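Local coordinates for peridinin-chlorophyll A protein (Amphidinium carterae, PDB 2C9E), which probably serves as a water-soluble light-harvesting antenna, holding peridinin and chlorophyll a to capture blue-green sunlight, at residues Ala6-Arg9 with Phe10-Thr14; Leu52-Gly55 with Leu56-Asp59. One frame throughout, in Å; residues are numbered along the deposited sequence.

Contact 1 (Ala6-Arg9 with Phe10-Thr14); sequences ASKR and FSDAT. With DGD (digalactosyl diacyl glycerol (dgdg)), chain G.
Phe10 is tied back to Ala6 by the backbone bond from Phe10 N to Ala6 O, 2.7 Å. Its ring leaves the helix for the lipid: with CG anti to the backbone N (chi1 175°), the ring tip CZ comes within 3.6 Å of CFB of the digalactosyl diacyl glycerol, while CHB of the same acyl chain lies at the ring edge, in its plane. One ring face is met, off-centre toward the rim, by the methyl CG2 of Thr14, and Ser141 and Leu145 of helix 132-152 also touch Phe10.

Ser11 reaches Ser7 O twice. Ser11 N gives the usual helical bond, and Ser11 OG, 2.9 Å from Ser7 O, adds a second from the opposite face of the carbonyl plane, 39° out of it. The hydroxyl can do this because OG stands beside its own backbone N, anti to the carbonyl carbon (chi1 -68°). A water then bridges the two serine side chains, donating to Ser11 OG at 2.6 Å and lying 2.7 Å from Ser7 OG; Asn94 of helix 87-102 adds a weak bond to Ser11 OG.

Asp12 N bonds to Lys8 O at 3.0 Å. Their side chains pass at an angle, but Lys8 NZ stays 6.1 Å from Asp12 OD2, which leaves at most a long-range attraction on this exposed side. Ala13 N continues the pattern to Arg9 O, and Thr14 OG1 doubles the backbone bond to Phe10 O at 2.8 Å from above the carbonyl plane. Successive i to i+4 bonds, two of them reinforced by hydroxyls, mark an amphipathic alpha-helix whose inward side contributes Phe10 to the galactolipid pocket.

Contact 2 (Leu52-Gly55 with Leu56-Asp59); sequences LEVG and LTMD. With PID (peridinin), chain E.
The C-terminal end of helix 41-55 passes into a type I beta turn, Gly55 to Met58, beside a bound peridinin. Leu56 N divides its hydrogen between Leu52 O at 2.9 Å and, weakly, Glu53 O; the turn's own bond, Met58 N to Gly55 O, is weak too. Val54 O is gripped twice: Thr57 N lies 59° out of the carbonyl plane, whereas Thr57 OG1 comes in that plane, on a lone pair, at 2.6 Å. A chi1 of 62° sets this hydroxyl between backbone N and carbonyl carbon, and OG1 also bonds to Asp105 N. A valine in place of Thr57 would probably leave Asp105 N without this acceptor and Val54 O with one donor fewer. Leu56 CD2 meets peridinin C31 at 3.6 Å, and the extended Met58 carries CE to 4.0 Å from peridinin CM5 and 4.2 Å from Val54 CG1, the two side chains at an angle. With no side chain, Gly55 lets peridinin O6 lie close over it. A water lies within hydrogen-bonding distance of Gly55 O and Met58 O. Bonding shifted from i to i+4 toward i to i+3, with apolar side chains against the carotenoid, marks a helix-terminating turn in a peridinin pocket.

Contact 1 lies within helix 2-18, whereas contact 2 joins the end of helix 41-55 to the loop before helix 60-77. The centre of contact 1 is about 24 Å from the centre of the chain, that of contact 2 about 13 Å. Their nearest atoms are about 15 Å apart, so they do not touch. Four of the touching residues are buried in each, but contact 1 also has three exposed ones, charged side chains on its outer side, and contact 2 has none. Regular i to i+4 bonding in the first gives way to mixed, partly weak bonding in the second. Hydroxyls double backbone bonds in both, while their apolar atoms serve different partners: a galactolipid acyl chain, and the acetyl end and a chain methyl of a peridinin.

Contact 1 (Ala6-Arg9 with Phe10-Thr14)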
loop_
_atom_site.group_PDB
_atom_site.type_symbol
_atom_site.label_atom_id
_atom_site.label_comp_id
_atom_site.label_asym_id
_atom_site.label_seq_id
_atom_site.Cartn_x
_atom_site.Cartn_y
_atom_site.Cartn_z
ATOM N N ALA A 6 17.911 11.066 -16.681
ATOM C CA ALA A 6 17.467 11.915 -15.574
ATOM C C ALA A 6 17.350 11.076 -14.280
ATOM O O ALA A 6 17.733 11.515 -13.194
ATOM C CB ALA A 6 16.165 12.558 -15.928
ATOM N N SER A 7 16.824 9.867 -14.416
ATOM C CA SER A 7 16.683 8.983 -13.300
ATOM C C SER A 7 18.075 8.703 -12.712
ATOM O O SER A 7 18.263 8.600 -11.471
ATOM C CB SER A 7 16.051 7.685 -13.768
ATOM O OG SER A 7 15.766 6.849 -12.663
ATOM N N LYS A 8 19.048 8.564 -13.605
ATOM C CA LYS A 8 20.395 8.286 -13.156
ATOM C C LYS A 8 20.848 9.459 -12.317
ATOM O O LYS A 8 21.401 9.274 -11.212
ATOM C CB LYS A 8 21.373 8.083 -14.333
ATOM C CG LYS A 8 22.795 7.765 -13.866
ATOM C CD LYS A 8 23.517 6.874 -14.854
ATOM C CE LYS A 8 24.898 6.468 -14.316
ATOM N NZ LYS A 8 25.632 5.602 -15.305
ATOM N N ARG A 9 20.605 10.661 -12.828
ATOM C CA ARG A 9 21.031 11.833 -12.094
ATOM C C ARG A 9 20.269 11.912 -10.760
ATOM O O ARG A 9 20.853 12.203 -9.720
ATOM C CB ARG A 9 20.820 13.096 -12.962
ATOM C CG ARG A 9 22.107 13.643 -13.581
ATOM C CD ARG A 9 21.891 14.314 -14.917
ATOM N NE ARG A 9 22.210 13.405 -16.028
ATOM C CZ ARG A 9 22.055 13.668 -17.331
ATOM N NH1 ARG A 9 21.569 14.839 -17.751
ATOM N NH2 ARG A 9 22.401 12.750 -18.232
ATOM N N PHE A 10 18.967 11.623 -10.772
ATOM C CA PHE A 10 18.207 11.694 -9.533
ATOM C C PHE A 10 18.763 10.698 -8.518
ATOM O O PHE A 10 18.944 11.003 -7.323
ATOM C CB PHE A 10 16.726 11.419 -9.815
ATOM C CG PHE A 10 15.855 11.360 -8.573
ATOM C CD1 PHE A 10 15.540 12.530 -7.871
ATOM C CD2 PHE A 10 15.279 10.143 -8.179
ATOM C CE1 PHE A 10 14.633 12.526 -6.775
ATOM C CE2 PHE A 10 14.379 10.083 -7.098
ATOM C CZ PHE A 10 14.033 11.288 -6.372
ATOM N N SER A 11 19.032 9.493 -8.987
ATOM C CA SER A 11 19.578 8.425 -8.139
ATOM C C SER A 11 20.879 8.859 -7.479
ATOM O O SER A 11 21.104 8.662 -6.275
ATOM C CB SER A 11 19.840 7.179 -9.002
ATOM O OG SER A 11 18.631 6.605 -9.452
ATOM N N ASP A 12 21.760 9.424 -8.281
ATOM C CA ASP A 12 23.021 9.918 -7.768
ATOM C C ASP A 12 22.806 10.960 -6.673
ATOM O O ASP A 12 23.476 10.977 -5.652
ATOM C CB ASP A 12 23.825 10.564 -8.900
ATOM C CG ASP A 12 24.425 9.548 -9.821
ATOM O OD1 ASP A 12 24.696 8.454 -9.289
ATOM O OD2 ASP A 12 24.648 9.827 -11.042
ATOM N N ALA A 13 21.880 11.874 -6.919
ATOM C CA ALA A 13 21.652 12.934 -5.978
ATOM C C ALA A 13 21.028 12.515 -4.650
ATOM O O ALA A 13 21.267 13.160 -3.610
ATOM C CB ALA A 13 20.784 14.027 -6.657
ATOM N N THR A 14 20.252 11.426 -4.683
ATOM C CA THR A 14 19.498 11.007 -3.518
ATOM C C THR A 14 20.040 9.877 -2.662
ATOM O O THR A 14 19.735 9.802 -1.446
ATOM C CB THR A 14 18.076 10.655 -3.946
ATOM O OG1 THR A 14 18.112 9.701 -5.017
ATOM C CG2 THR A 14 17.361 11.885 -4.432
HETATM C C1A DGD G . 4.988 14.651 -2.818
HETATM C C2A DGD G . 4.685 13.422 -1.995
HETATM C C3A DGD G . 3.198 12.957 -2.158
HETATM C C4A DGD G . 2.998 11.546 -1.680
HETATM C C5A DGD G . 1.935 10.820 -2.481
HETATM C C6A DGD G . 1.582 9.475 -1.905
HETATM C C7A DGD G . 2.702 8.443 -2.027
HETATM C C8A DGD G . 2.543 7.240 -1.010
HETATM C C9A DGD G . 2.172 5.876 -1.738
HETATM C CAA DGD G . 3.389 5.011 -1.966
HETATM C CBA DGD G . 3.184 3.627 -2.597
HETATM C CCA DGD G . 2.331 2.614 -1.832
HETATM C CDA DGD G . 2.399 1.262 -2.598
HETATM C CEA DGD G . 1.632 0.096 -1.957
HETATM C CFA DGD G . 2.220 -0.408 -0.602
HETATM C CGA DGD G . 3.112 -1.648 -0.799
HETATM C CHA DGD G . 4.042 -1.922 0.382
HETATM C CIA DGD G . 4.699 -0.692 0.987
HETATM O O1A DGD G . 4.024 15.324 -3.203
HETATM C C1B DGD G . 9.825 16.095 -3.329
HETATM C C2B DGD G . 10.773 15.032 -3.820
HETATM C C3B DGD G . 11.925 14.796 -2.853
HETATM C C4B DGD G . 12.982 15.894 -2.978
HETATM C C5B DGD G . 14.389 15.391 -2.769
HETATM C C6B DGD G . 14.952 15.988 -1.486
HETATM C C7B DGD G . 15.377 14.895 -0.490
HETATM C C8B DGD G . 15.629 13.576 -1.166
HETATM C C9B DGD G . 14.767 12.462 -0.606
HETATM C CAB DGD G . 15.674 11.287 -0.214
HETATM C CBB DGD G . 14.892 10.093 0.188
HETATM C CCB DGD G . 15.562 8.867 -0.333
HETATM C CDB DGD G . 14.654 8.086 -1.261
HETATM C CEB DGD G . 14.957 8.430 -2.668
HETATM C CFB DGD G . 14.217 9.641 -3.129
HETATM C CGB DGD G . 12.715 9.395 -3.175
HETATM C CHB DGD G . 11.965 10.705 -3.380
HETATM C CIB DGD G . 11.504 11.352 -2.061
HETATM O O1B DGD G . 10.073 16.671 -2.245
HETATM O O1G DGD G . 6.098 15.319 -2.622
HETATM C C1G DGD G . 6.244 16.427 -3.447
HETATM C C2G DGD G . 7.653 16.961 -3.182
HETATM O O2G DGD G . 8.591 15.971 -3.768
HETATM C C3G DGD G . 7.774 18.345 -3.833
HETATM O O3G DGD G . 7.046 19.157 -2.879
HETATM C C1D DGD G . 6.799 20.477 -3.310
HETATM C C2D DGD G . 5.646 21.109 -2.455
HETATM O O2D DGD G . 4.436 20.384 -2.680
HETATM C C3D DGD G . 5.433 22.525 -2.932
HETATM O O3D DGD G . 4.369 23.141 -2.179
HETATM C C4D DGD G . 6.741 23.325 -2.861
HETATM O O4D DGD G . 7.157 23.487 -1.515
HETATM C C5D DGD G . 7.830 22.565 -3.590
HETATM O O5D DGD G . 9.347 24.394 -3.840
HETATM C C6D DGD G . 9.172 23.145 -3.204
HETATM O O6D DGD G . 7.992 21.227 -3.127
HETATM C C1E DGD G . 9.793 25.384 -2.896
HETATM C C2E DGD G . 9.224 26.734 -3.300
HETATM O O2E DGD G . 7.781 26.678 -3.247
HETATM C C3E DGD G . 9.704 27.003 -4.767
HETATM O O3E DGD G . 9.302 28.312 -5.190
HETATM C C4E DGD G . 11.226 26.893 -4.790
HETATM O O4E DGD G . 11.759 27.810 -3.837
HETATM C C5E DGD G . 11.605 25.463 -4.351
HETATM O O6E DGD G . 11.235 25.460 -2.975
HETATM C C6E DGD G . 13.121 25.248 -4.453
HETATM O O5E DGD G . 13.528 25.078 -5.814
HETATM O O HOH W 1 17.862 5.404 -11.654
#

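Contact 2 (Leu52-Gly55 with Leu56-Asp59)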
loop_
_atom_site.group_PDB
_atom_site.type_symbol
_atom_site.label_atom_id
_atom_site.label_comp_id
_atom_site.label_asym_id
_atom_site.label_seq_id
_atom_site.Cartn_x
_atom_site.Cartn_y
_atom_site.Cartn_z
ATOM N N LEU A 52 -5.516 4.948 -5.185
ATOM C CA LEU A 52 -5.896 3.717 -5.853
ATOM C C LEU A 52 -6.386 4.034 -7.266
ATOM O O LEU A 52 -6.053 3.303 -8.223
ATOM C CB LEU A 52 -6.997 3.042 -5.045
ATOM C CG LEU A 52 -6.614 2.553 -3.631
ATOM C CD1 LEU A 52 -7.860 1.888 -2.903
ATOM C CD2 LEU A 52 -5.469 1.583 -3.739
ATOM N N GLU A 53 -7.178 5.109 -7.424
ATOM C CA GLU A 53 -7.630 5.471 -8.776
ATOM C C GLU A 53 -6.395 5.725 -9.679
ATOM O O GLU A 53 -6.325 5.188 -10.797
ATOM C CB GLU A 53 -8.528 6.704 -8.734
ATOM C CG GLU A 53 -9.903 6.429 -8.147
ATOM C CD GLU A 53 -10.652 7.707 -7.730
ATOM O OE1 GLU A 53 -10.015 8.765 -7.522
ATOM O OE2 GLU A 53 -11.887 7.670 -7.587
ATOM N N VAL A 54 -5.396 6.473 -9.189
ATOM C CA VAL A 54 -4.218 6.727 -10.030
ATOM C C VAL A 54 -3.547 5.425 -10.395
ATOM O O VAL A 54 -3.159 5.207 -11.553
ATOM C CB VAL A 54 -3.161 7.715 -9.338
ATOM C CG1 VAL A 54 -1.979 8.012 -10.271
ATOM C CG2 VAL A 54 -3.845 9.029 -9.034
ATOM N N GLY A 55 -3.472 4.529 -9.422
ATOM C CA GLY A 55 -2.833 3.249 -9.666
ATOM C C GLY A 55 -3.579 2.520 -10.770
ATOM O O GLY A 55 -2.992 1.737 -11.537
ATOM N N LEU A 56 -4.880 2.794 -10.857
ATOM C CA LEU A 56 -5.728 2.132 -11.842
ATOM C C LEU A 56 -5.588 2.728 -13.237
ATOM O O LEU A 56 -6.159 2.212 -14.174
ATOM C CB LEU A 56 -7.198 2.166 -11.391
ATOM C CG LEU A 56 -7.596 1.042 -10.419
ATOM C CD1 LEU A 56 -9.046 1.200 -9.936
ATOM C CD2 LEU A 56 -7.462 -0.277 -11.100
ATOM N N THR A 57 -4.802 3.788 -13.388
ATOM C CA THR A 57 -4.612 4.390 -14.713
ATOM C C THR A 57 -3.283 3.935 -15.332
ATOM O O THR A 57 -3.037 4.159 -16.507
ATOM C CB THR A 57 -4.585 5.942 -14.674
ATOM O OG1 THR A 57 -3.470 6.394 -13.880
ATOM C CG2 THR A 57 -5.899 6.506 -14.130
ATOM N N MET A 58 -2.445 3.284 -14.527
ATOM C CA MET A 58 -1.124 2.822 -14.947
ATOM C C MET A 58 -1.108 1.547 -15.777
ATOM O O MET A 58 -2.050 0.744 -15.744
ATOM C CB MET A 58 -0.255 2.607 -13.711
ATOM C CG MET A 58 0.049 3.920 -12.940
ATOM S SD MET A 58 0.800 3.621 -11.291
ATOM C CE MET A 58 1.162 5.302 -10.762
ATOM N N ASP A 59 -0.013 1.360 -16.498
ATOM C CA ASP A 59 0.205 0.192 -17.325
ATOM C C ASP A 59 0.570 -0.983 -16.389
ATOM O O ASP A 59 1.641 -1.009 -15.781
ATOM C CB ASP A 59 1.349 0.519 -18.265
ATOM C CG ASP A 59 1.703 -0.622 -19.188
ATOM O OD1 ASP A 59 1.302 -1.773 -18.945
ATOM O OD2 ASP A 59 2.416 -0.346 -20.169
HETATM C C1 PID E . 5.614 22.081 -8.440
HETATM C C2 PID E . 6.325 23.390 -8.790
HETATM C C3 PID E . 6.692 23.399 -10.275
HETATM C C4 PID E . 7.640 22.222 -10.522
HETATM C C5 PID E . 6.936 20.866 -10.403
HETATM C C6 PID E . 5.951 20.805 -9.222
HETATM C C7 PID E . 5.823 19.556 -8.612
HETATM C C8 PID E . 4.737 18.692 -8.743
HETATM C C9 PID E . 4.693 17.451 -8.106
HETATM C C10 PID E . 5.683 16.916 -7.289
HETATM C C11 PID E . 3.703 16.559 -8.183
HETATM C C12 PID E . 4.044 15.488 -7.460
HETATM C C13 PID E . 3.318 14.299 -7.392
HETATM C C14 PID E . 3.649 13.149 -6.670
HETATM C C15 PID E . 2.810 12.036 -6.770
HETATM C C16 PID E . 2.994 10.789 -6.171
HETATM C C17 PID E . 2.105 9.752 -6.446
HETATM C C18 PID E . 2.285 8.462 -5.950
HETATM C C19 PID E . 1.438 7.405 -6.287
HETATM C C20 PID E . 1.690 6.114 -5.818
HETATM C C21 PID E . 0.950 4.970 -6.123
HETATM C C22 PID E . 1.338 3.740 -5.593
HETATM C C23 PID E . 0.742 2.593 -5.815
HETATM C C24 PID E . 0.152 1.444 -6.043
HETATM C C25 PID E . 0.574 0.503 -7.186
HETATM C C26 PID E . -0.650 0.162 -8.040
HETATM C C27 PID E . -1.844 -0.343 -7.215
HETATM C C28 PID E . -2.226 0.659 -6.118
HETATM C C29 PID E . -1.054 1.010 -5.195
HETATM C C30 PID E . -3.076 -1.426 -8.970
HETATM C C31 PID E . -4.268 -1.444 -9.929
HETATM C CM1 PID E . 5.214 21.970 -6.967
HETATM C CM2 PID E . 8.049 19.826 -10.251
HETATM C CM3 PID E . 6.201 20.587 -11.718
HETATM C CM4 PID E . 4.948 13.076 -5.862
HETATM C CM5 PID E . -0.275 5.054 -7.041
HETATM C CM6 PID E . 1.628 1.167 -8.077
HETATM C CM7 PID E . 1.163 -0.796 -6.629
HETATM C CM8 PID E . -1.460 2.137 -4.245
HETATM O O1 PID E . 4.726 21.530 -9.419
HETATM O O2 PID E . 7.350 24.625 -10.609
HETATM O O3 PID E . 6.751 17.446 -6.984
HETATM O O4 PID E . 5.269 15.681 -6.884
HETATM O O5 PID E . -0.703 -0.145 -4.432
HETATM O O6 PID E . -2.985 -0.388 -8.092
HETATM O O7 PID E . -2.232 -2.321 -9.013
HETATM O O HOH W 2 -2.947 -0.323 -13.324
#